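Local atomic coordinates of geranylgeranyl pyrophosphate synthase (Corynebacterium glutamicum, PDB entry 3LMD), a protein that probably makes polyprenyl diphosphates by magnesium-dependent, head-to-tail addition of isopentenyl diphosphate to an allylic diphosphate. Residues D240-D244 with P256-L260; E282-L287 with H299-L304. One frame throughout, in Å; residues are numbered along the deposited sequence.

How the interactions relate
The two contacts follow one another along the chain, and their centres lie 14 Å apart. Interaction 1 brings D241 and D244, on helix 219-246, up to the start of helix 258-262; interaction 2 pairs helices 278-286 and 294-306 farther from the centre of the chain. L260 joins them: its CD1 packs against L301 CD2 at 3.6 Å, V300 CG1 at 4.0 Å and L304 CD1 at 4.0 Å. Interaction 1 faces the probable catalytic cleft, with the side chain of D259 about 10 Å from that of D119, a residue seen to bind calcium. Interaction 2 includes E302, which belongs with S305 to a different calcium site.

Interaction 1: D240-D244 with P256-L260; sequences DDIID and PGTDL
Residues 240-244 are a regular helical turn inside helix 219-246, closed by D244 N to D240 O at 2.9 Å. Facing it, P256 touches the turn only loosely, its C atom 4.3 Å from D244 O. At G257 the chain takes a positive phi (69/48) and reaches the N-cap position of helix 258-262; its CA lies 5.4 Å from that of D244. G257 N gives a weak hydrogen bond to D244 O (3.1 Å), and G257 CA also rests 3.4 Å from D244 O. T258 begins the helix and, with chi1 p, donates a weak 3.5 Å bond from OG1 to D244 OD1. D240, D241 and D244 form a DDxxD sequence, the second aspartate-rich motif of trans-prenyltransferases, which in relatives helps hold magnesium and diphosphate. D244, chi1 t, accepts D259 N at OD2 (3.2 Å, nearly straight). The D259 side chain (chi1 m) brings OD2 within 3.0 Å of D244 OD2 and 4.0 Å of D241 OD1, crowding like charges. One water links D259 OD2 (2.8 Å) to D241 O (3.0 Å); a second lies 2.9 Å from D241 OD1 and 3.0 Å from D259 OD2, a third 2.6 Å from D241 OD1 with a weak 3.4 Å bond to D259 OD2. D241 OD2 is hydrogen-bonded to Y192.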
ATOM      1  N   ASP A 240     -13.841  19.449 -15.472  1.00 25.72           N
ATOM      2  CA  ASP A 240     -14.857  18.897 -14.557  1.00 30.74           C
ATOM      3  C   ASP A 240     -15.275  19.943 -13.507  1.00 34.58           C
ATOM      4  O   ASP A 240     -16.465  20.077 -13.145  1.00 29.81           O
ATOM      5  CB  ASP A 240     -14.304  17.667 -13.804  1.00 30.74           C
ATOM      6  CG  ASP A 240     -14.355  16.385 -14.622  1.00 43.26           C
ATOM      7  OD1 ASP A 240     -14.939  16.380 -15.724  1.00 42.03           O
ATOM      8  OD2 ASP A 240     -13.816  15.363 -14.143  1.00 49.81           O
ATOM      9  N   ASP A 241     -14.285  20.639 -12.969  1.00 26.23           N
ATOM     10  CA  ASP A 241     -14.538  21.631 -11.921  1.00 27.46           C
ATOM     11  C   ASP A 241     -15.346  22.816 -12.437  1.00 29.49           C
ATOM     12  O   ASP A 241     -16.235  23.303 -11.745  1.00 33.72           O
ATOM     13  CB  ASP A 241     -13.227  22.105 -11.257  1.00 26.91           C
ATOM     14  CG  ASP A 241     -12.564  21.007 -10.422  1.00 32.70           C
ATOM     15  OD1 ASP A 241     -13.227  20.010 -10.103  1.00 37.57           O
ATOM     16  OD2 ASP A 241     -11.367  21.124 -10.101  1.00 34.88           O
ATOM     17  N   ILE A 242     -15.048  23.260 -13.659  1.00 29.13           N
ATOM     18  CA  ILE A 242     -15.839  24.292 -14.301  1.00 30.33           C
ATOM     19  C   ILE A 242     -17.296  23.831 -14.497  1.00 36.28           C
ATOM     20  O   ILE A 242     -18.259  24.555 -14.183  1.00 35.03           O
ATOM     21  CB  ILE A 242     -15.226  24.689 -15.661  1.00 27.61           C
ATOM     22  CG1 ILE A 242     -13.878  25.423 -15.453  1.00 24.99           C
ATOM     23  CG2 ILE A 242     -16.232  25.555 -16.473  1.00 27.90           C
ATOM     24  CD1 ILE A 242     -13.067  25.551 -16.818  1.00 24.77           C
ATOM     25  N   ILE A 243     -17.455  22.630 -15.036  1.00 29.43           N
ATOM     26  CA  ILE A 243     -18.786  22.077 -15.290  1.00 30.23           C
ATOM     27  C   ILE A 243     -19.592  22.008 -13.980  1.00 32.63           C
ATOM     28  O   ILE A 243     -20.772  22.368 -13.950  1.00 33.10           O
ATOM     29  CB  ILE A 243     -18.697  20.669 -15.965  1.00 31.60           C
ATOM     30  CG1 ILE A 243     -18.250  20.826 -17.429  1.00 36.18           C
ATOM     31  CG2 ILE A 243     -20.067  19.957 -15.900  1.00 34.97           C
ATOM     32  CD1 ILE A 243     -17.855  19.501 -18.110  1.00 37.20           C
ATOM     33  N   ASP A 244     -18.942  21.607 -12.890  1.00 32.41           N
ATOM     34  CA  ASP A 244     -19.624  21.468 -11.606  1.00 37.93           C
ATOM     35  C   ASP A 244     -20.265  22.775 -11.145  1.00 42.90           C
ATOM     36  O   ASP A 244     -21.322  22.784 -10.487  1.00 39.54           O
ATOM     37  CB  ASP A 244     -18.654  20.990 -10.528  1.00 37.05           C
ATOM     38  CG  ASP A 244     -19.351  20.713  -9.187  1.00 47.53           C
ATOM     39  OD1 ASP A 244     -20.180  19.783  -9.137  1.00 59.37           O
ATOM     40  OD2 ASP A 244     -19.069  21.409  -8.185  1.00 59.95           O
ATOM     41  N   PRO A 256     -25.686  22.168 -10.251  1.00 81.50           N
ATOM     42  CA  PRO A 256     -25.762  21.833  -8.838  1.00 77.72           C
ATOM     43  C   PRO A 256     -24.791  22.588  -7.916  1.00 70.37           C
ATOM     44  O   PRO A 256     -25.221  23.105  -6.887  1.00 74.83           O
ATOM     45  CB  PRO A 256     -25.478  20.325  -8.842  1.00 77.20           C
ATOM     46  CG  PRO A 256     -26.140  19.849 -10.126  1.00 83.33           C
ATOM     47  CD  PRO A 256     -26.168  21.050 -11.086  1.00 84.78           C
ATOM     48  N   GLY A 257     -23.505  22.645  -8.257  1.00 63.77           N
ATOM     49  CA  GLY A 257     -22.503  23.227  -7.350  1.00 57.10           C
ATOM     50  C   GLY A 257     -22.228  22.398  -6.092  1.00 65.18           C
ATOM     51  O   GLY A 257     -22.186  22.921  -4.964  1.00 61.21           O
ATOM     52  N   THR A 258     -22.011  21.098  -6.272  1.00 60.55           N
ATOM     53  CA  THR A 258     -21.862  20.198  -5.127  1.00 63.78           C
ATOM     54  C   THR A 258     -20.516  20.336  -4.375  1.00 59.07           C
ATOM     55  O   THR A 258     -20.458  20.104  -3.167  1.00 60.05           O
ATOM     56  CB  THR A 258     -22.175  18.729  -5.521  1.00 66.53           C
ATOM     57  OG1 THR A 258     -21.056  18.161  -6.208  1.00 71.45           O
ATOM     58  CG2 THR A 258     -23.399  18.678  -6.441  1.00 67.77           C
ATOM     59  N   ASP A 259     -19.448  20.733  -5.073  1.00 55.15           N
ATOM     60  CA  ASP A 259     -18.156  21.028  -4.411  1.00 55.66           C
ATOM     61  C   ASP A 259     -18.308  22.152  -3.369  1.00 54.14           C
ATOM     62  O   ASP A 259     -17.768  22.085  -2.254  1.00 54.01           O
ATOM     63  CB  ASP A 259     -17.080  21.447  -5.434  1.00 54.69           C
ATOM     64  CG  ASP A 259     -16.583  20.292  -6.301  1.00 57.40           C
ATOM     65  OD1 ASP A 259     -16.469  19.171  -5.777  1.00 57.97           O
ATOM     66  OD2 ASP A 259     -16.286  20.511  -7.509  1.00 56.49           O
ATOM     67  N   LEU A 260     -19.028  23.201  -3.744  1.00 53.44           N
ATOM     68  CA  LEU A 260     -19.225  24.339  -2.841  1.00 59.76           C
ATOM     69  C   LEU A 260     -19.773  23.930  -1.480  1.00 61.22           C
ATOM     70  O   LEU A 260     -19.245  24.343  -0.445  1.00 66.85           O
ATOM     71  CB  LEU A 260     -20.158  25.368  -3.477  1.00 54.34           C
ATOM     72  CG  LEU A 260     -19.514  26.154  -4.607  1.00 54.29           C
ATOM     73  CD1 LEU A 260     -20.569  26.935  -5.381  1.00 56.11           C
ATOM     74  CD2 LEU A 260     -18.448  27.067  -4.030  1.00 45.81           C
TER
HETATM   75  O   HOH W   1     -15.961  22.950  -8.821  1.00 36.24           O
HETATM   76  O   HOH W   2     -15.853  18.743  -9.882  1.00 60.98           O
HETATM   77  O   HOH W   3     -13.815  18.338  -8.161  1.00 63.87           O

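Interaction 2: E282-L287 with H299-L304; sequences ELRDIL and HVLELL
Two helical segments run nearly antiparallel, their axes 10.7 Å apart at closest approach and crossing at -151°. Segment 282-286 ends its helix, L287 leaving helical phi/psi (-90/71). L283 and V300 set the register, with CA atoms 7.0 Å apart. L283 (m, t) wedges into the hollow between V300, L303 and L304: its CD2 meets V300 CG1 and L303 CB, each at 3.8 Å, and its CD1 meets L304 CD2 at 3.9 Å. In return V300 (chi1 t) is a bump fitted among L283, I286 and L287, with CG2 3.8 Å from I286 CG2 and CG1 4.1 Å from L287 CD2. I286 CD1 fills the gap between H299 CD2 (3.6 Å) and L303 CD1 (3.9 Å). Beside this apolar seam E282, extended with chi1 and chi2 both t, lays OE1 3.6 Å from L303 CD2. H299 NE2 (chi1 t) donates a hydrogen bond to E282 OE2 at 2.7 Å. The leucine-rich seam joins helices 278-286 and 294-306 as an antiparallel helical hairpin in the all-alpha isoprenoid synthase fold.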
ATOM      1  N   GLU A 282     -17.673  40.204  -1.972  1.00 27.09           N
ATOM      2  CA  GLU A 282     -18.831  39.537  -1.424  1.00 32.29           C
ATOM      3  C   GLU A 282     -18.593  38.028  -1.292  1.00 37.34           C
ATOM      4  O   GLU A 282     -19.031  37.405  -0.324  1.00 34.62           O
ATOM      5  CB  GLU A 282     -20.095  39.775  -2.271  1.00 31.99           C
ATOM      6  CG  GLU A 282     -21.337  39.225  -1.546  1.00 42.05           C
ATOM      7  CD  GLU A 282     -22.667  39.577  -2.198  1.00 53.72           C
ATOM      8  OE1 GLU A 282     -22.700  40.339  -3.197  1.00 41.58           O
ATOM      9  OE2 GLU A 282     -23.694  39.077  -1.697  1.00 46.53           O
ATOM     10  N   LEU A 283     -17.905  37.449  -2.272  1.00 31.56           N
ATOM     11  CA  LEU A 283     -17.495  36.040  -2.209  1.00 35.74           C
ATOM     12  C   LEU A 283     -16.531  35.777  -1.051  1.00 31.67           C
ATOM     13  O   LEU A 283     -16.671  34.760  -0.351  1.00 35.87           O
ATOM     14  CB  LEU A 283     -16.874  35.572  -3.551  1.00 30.89           C
ATOM     15  CG  LEU A 283     -17.854  35.321  -4.699  1.00 30.30           C
ATOM     16  CD1 LEU A 283     -17.098  35.159  -6.032  1.00 34.12           C
ATOM     17  CD2 LEU A 283     -18.727  34.093  -4.449  1.00 30.60           C
ATOM     18  N   ARG A 284     -15.563  36.660  -0.848  1.00 33.99           N
ATOM     19  CA  ARG A 284     -14.638  36.517   0.285  1.00 35.13           C
ATOM     20  C   ARG A 284     -15.406  36.552   1.615  1.00 42.86           C
ATOM     21  O   ARG A 284     -15.118  35.782   2.528  1.00 43.44           O
ATOM     22  CB  ARG A 284     -13.526  37.572   0.276  1.00 33.86           C
ATOM     23  CG  ARG A 284     -12.436  37.373  -0.813  1.00 27.42           C
ATOM     24  CD  ARG A 284     -11.248  38.352  -0.699  1.00 35.23           C
ATOM     25  NE  ARG A 284     -11.606  39.754  -1.013  1.00 32.08           N
ATOM     26  CZ  ARG A 284     -11.697  40.267  -2.239  1.00 38.66           C
ATOM     27  NH1 ARG A 284     -12.023  41.541  -2.402  1.00 34.47           N
ATOM     28  NH2 ARG A 284     -11.465  39.514  -3.308  1.00 27.92           N
ATOM     29  N   ASP A 285     -16.378  37.449   1.714  1.00 40.15           N
ATOM     30  CA  ASP A 285     -17.248  37.515   2.881  1.00 47.17           C
ATOM     31  C   ASP A 285     -18.024  36.218   3.111  1.00 48.51           C
ATOM     32  O   ASP A 285     -18.123  35.733   4.234  1.00 46.15           O
ATOM     33  CB  ASP A 285     -18.234  38.666   2.730  1.00 47.18           C
ATOM     34  CG  ASP A 285     -18.981  38.956   4.011  1.00 63.67           C
ATOM     35  OD1 ASP A 285     -18.322  39.073   5.067  1.00 57.14           O
ATOM     36  OD2 ASP A 285     -20.226  39.064   3.960  1.00 63.10           O
ATOM     37  N   ILE A 286     -18.593  35.660   2.051  1.00 43.29           N
ATOM     38  CA  ILE A 286     -19.429  34.485   2.193  1.00 44.73           C
ATOM     39  C   ILE A 286     -18.670  33.163   2.360  1.00 52.39           C
ATOM     40  O   ILE A 286     -19.061  32.328   3.180  1.00 51.60           O
ATOM     41  CB  ILE A 286     -20.421  34.356   1.034  1.00 42.28           C
ATOM     42  CG1 ILE A 286     -21.333  35.592   0.990  1.00 49.38           C
ATOM     43  CG2 ILE A 286     -21.222  33.049   1.166  1.00 40.76           C
ATOM     44  CD1 ILE A 286     -22.259  35.675  -0.251  1.00 42.12           C
ATOM     45  N   LEU A 287     -17.593  32.976   1.596  1.00 46.12           N
ATOM     46  CA  LEU A 287     -16.954  31.657   1.448  1.00 52.93           C
ATOM     47  C   LEU A 287     -15.862  31.397   2.469  1.00 57.41           C
ATOM     48  O   LEU A 287     -14.676  31.371   2.136  1.00 62.07           O
ATOM     49  CB  LEU A 287     -16.364  31.493   0.050  1.00 44.09           C
ATOM     50  CG  LEU A 287     -17.390  31.395  -1.073  1.00 44.04           C
ATOM     51  CD1 LEU A 287     -16.681  31.235  -2.411  1.00 44.22           C
ATOM     52  CD2 LEU A 287     -18.327  30.238  -0.832  1.00 42.69           C
ATOM     53  N   HIS A 299     -26.834  31.637  -4.261  1.00 43.94           N
ATOM     54  CA  HIS A 299     -26.402  33.022  -4.328  1.00 43.74           C
ATOM     55  C   HIS A 299     -24.921  33.049  -4.745  1.00 41.36           C
ATOM     56  O   HIS A 299     -24.523  33.829  -5.599  1.00 39.36           O
ATOM     57  CB  HIS A 299     -26.623  33.720  -2.978  1.00 47.65           C
ATOM     58  CG  HIS A 299     -26.190  35.156  -2.957  1.00 39.75           C
ATOM     59  ND1 HIS A 299     -26.605  36.072  -3.902  1.00 43.39           N
ATOM     60  CD2 HIS A 299     -25.380  35.832  -2.108  1.00 39.40           C
ATOM     61  CE1 HIS A 299     -26.061  37.250  -3.640  1.00 42.75           C
ATOM     62  NE2 HIS A 299     -25.310  37.132  -2.558  1.00 45.76           N
ATOM     63  N   VAL A 300     -24.118  32.176  -4.149  1.00 40.86           N
ATOM     64  CA  VAL A 300     -22.717  32.030  -4.539  1.00 37.73           C
ATOM     65  C   VAL A 300     -22.550  31.654  -6.018  1.00 41.33           C
ATOM     66  O   VAL A 300     -21.757  32.270  -6.733  1.00 35.36           O
ATOM     67  CB  VAL A 300     -21.984  31.024  -3.656  1.00 45.21           C
ATOM     68  CG1 VAL A 300     -20.549  30.793  -4.184  1.00 35.90           C
ATOM     69  CG2 VAL A 300     -21.956  31.523  -2.232  1.00 37.09           C
ATOM     70  N   LEU A 301     -23.302  30.660  -6.482  1.00 39.75           N
ATOM     71  CA  LEU A 301     -23.278  30.297  -7.899  1.00 41.83           C
ATOM     72  C   LEU A 301     -23.649  31.486  -8.791  1.00 43.19           C
ATOM     73  O   LEU A 301     -23.134  31.632  -9.891  1.00 35.46           O
ATOM     74  CB  LEU A 301     -24.232  29.128  -8.182  1.00 40.47           C
ATOM     75  CG  LEU A 301     -23.837  27.755  -7.611  1.00 44.21           C
ATOM     76  CD1 LEU A 301     -25.006  26.756  -7.709  1.00 49.74           C
ATOM     77  CD2 LEU A 301     -22.588  27.200  -8.306  1.00 40.20           C
ATOM     78  N   GLU A 302     -24.565  32.330  -8.337  1.00 39.37           N
ATOM     79  CA  GLU A 302     -24.892  33.530  -9.118  1.00 37.27           C
ATOM     80  C   GLU A 302     -23.732  34.523  -9.123  1.00 32.10           C
ATOM     81  O   GLU A 302     -23.352  35.026 -10.187  1.00 34.57           O
ATOM     82  CB  GLU A 302     -26.176  34.207  -8.593  1.00 44.04           C
ATOM     83  CG  GLU A 302     -26.620  35.407  -9.406  1.00 51.85           C
ATOM     84  CD  GLU A 302     -26.758  35.100 -10.896  1.00 68.26           C
ATOM     85  OE1 GLU A 302     -27.328  34.036 -11.234  1.00 75.69           O
ATOM     86  OE2 GLU A 302     -26.304  35.924 -11.732  1.00 62.75           O
ATOM     87  N   LEU A 303     -23.153  34.796  -7.950  1.00 30.20           N
ATOM     88  CA  LEU A 303     -21.962  35.643  -7.872  1.00 31.70           C
ATOM     89  C   LEU A 303     -20.811  35.119  -8.770  1.00 31.55           C
ATOM     90  O   LEU A 303     -20.184  35.876  -9.493  1.00 28.08           O
ATOM     91  CB  LEU A 303     -21.480  35.734  -6.413  1.00 24.56           C
ATOM     92  CG  LEU A 303     -22.422  36.523  -5.476  1.00 31.43           C
ATOM     93  CD1 LEU A 303     -21.954  36.376  -4.038  1.00 31.21           C
ATOM     94  CD2 LEU A 303     -22.420  37.989  -5.876  1.00 33.22           C
ATOM     95  N   LEU A 304     -20.545  33.823  -8.708  1.00 28.91           N
ATOM     96  CA  LEU A 304     -19.507  33.222  -9.564  1.00 25.29           C
ATOM     97  C   LEU A 304     -19.790  33.481 -11.046  1.00 23.19           C
ATOM     98  O   LEU A 304     -18.884  33.834 -11.793  1.00 27.63           O
ATOM     99  CB  LEU A 304     -19.407  31.698  -9.270  1.00 27.44           C
ATOM    100  CG  LEU A 304     -18.775  31.410  -7.906  1.00 33.36           C
ATOM    101  CD1 LEU A 304     -18.948  29.927  -7.507  1.00 30.98           C
ATOM    102  CD2 LEU A 304     -17.302  31.781  -7.937  1.00 33.21           C
TER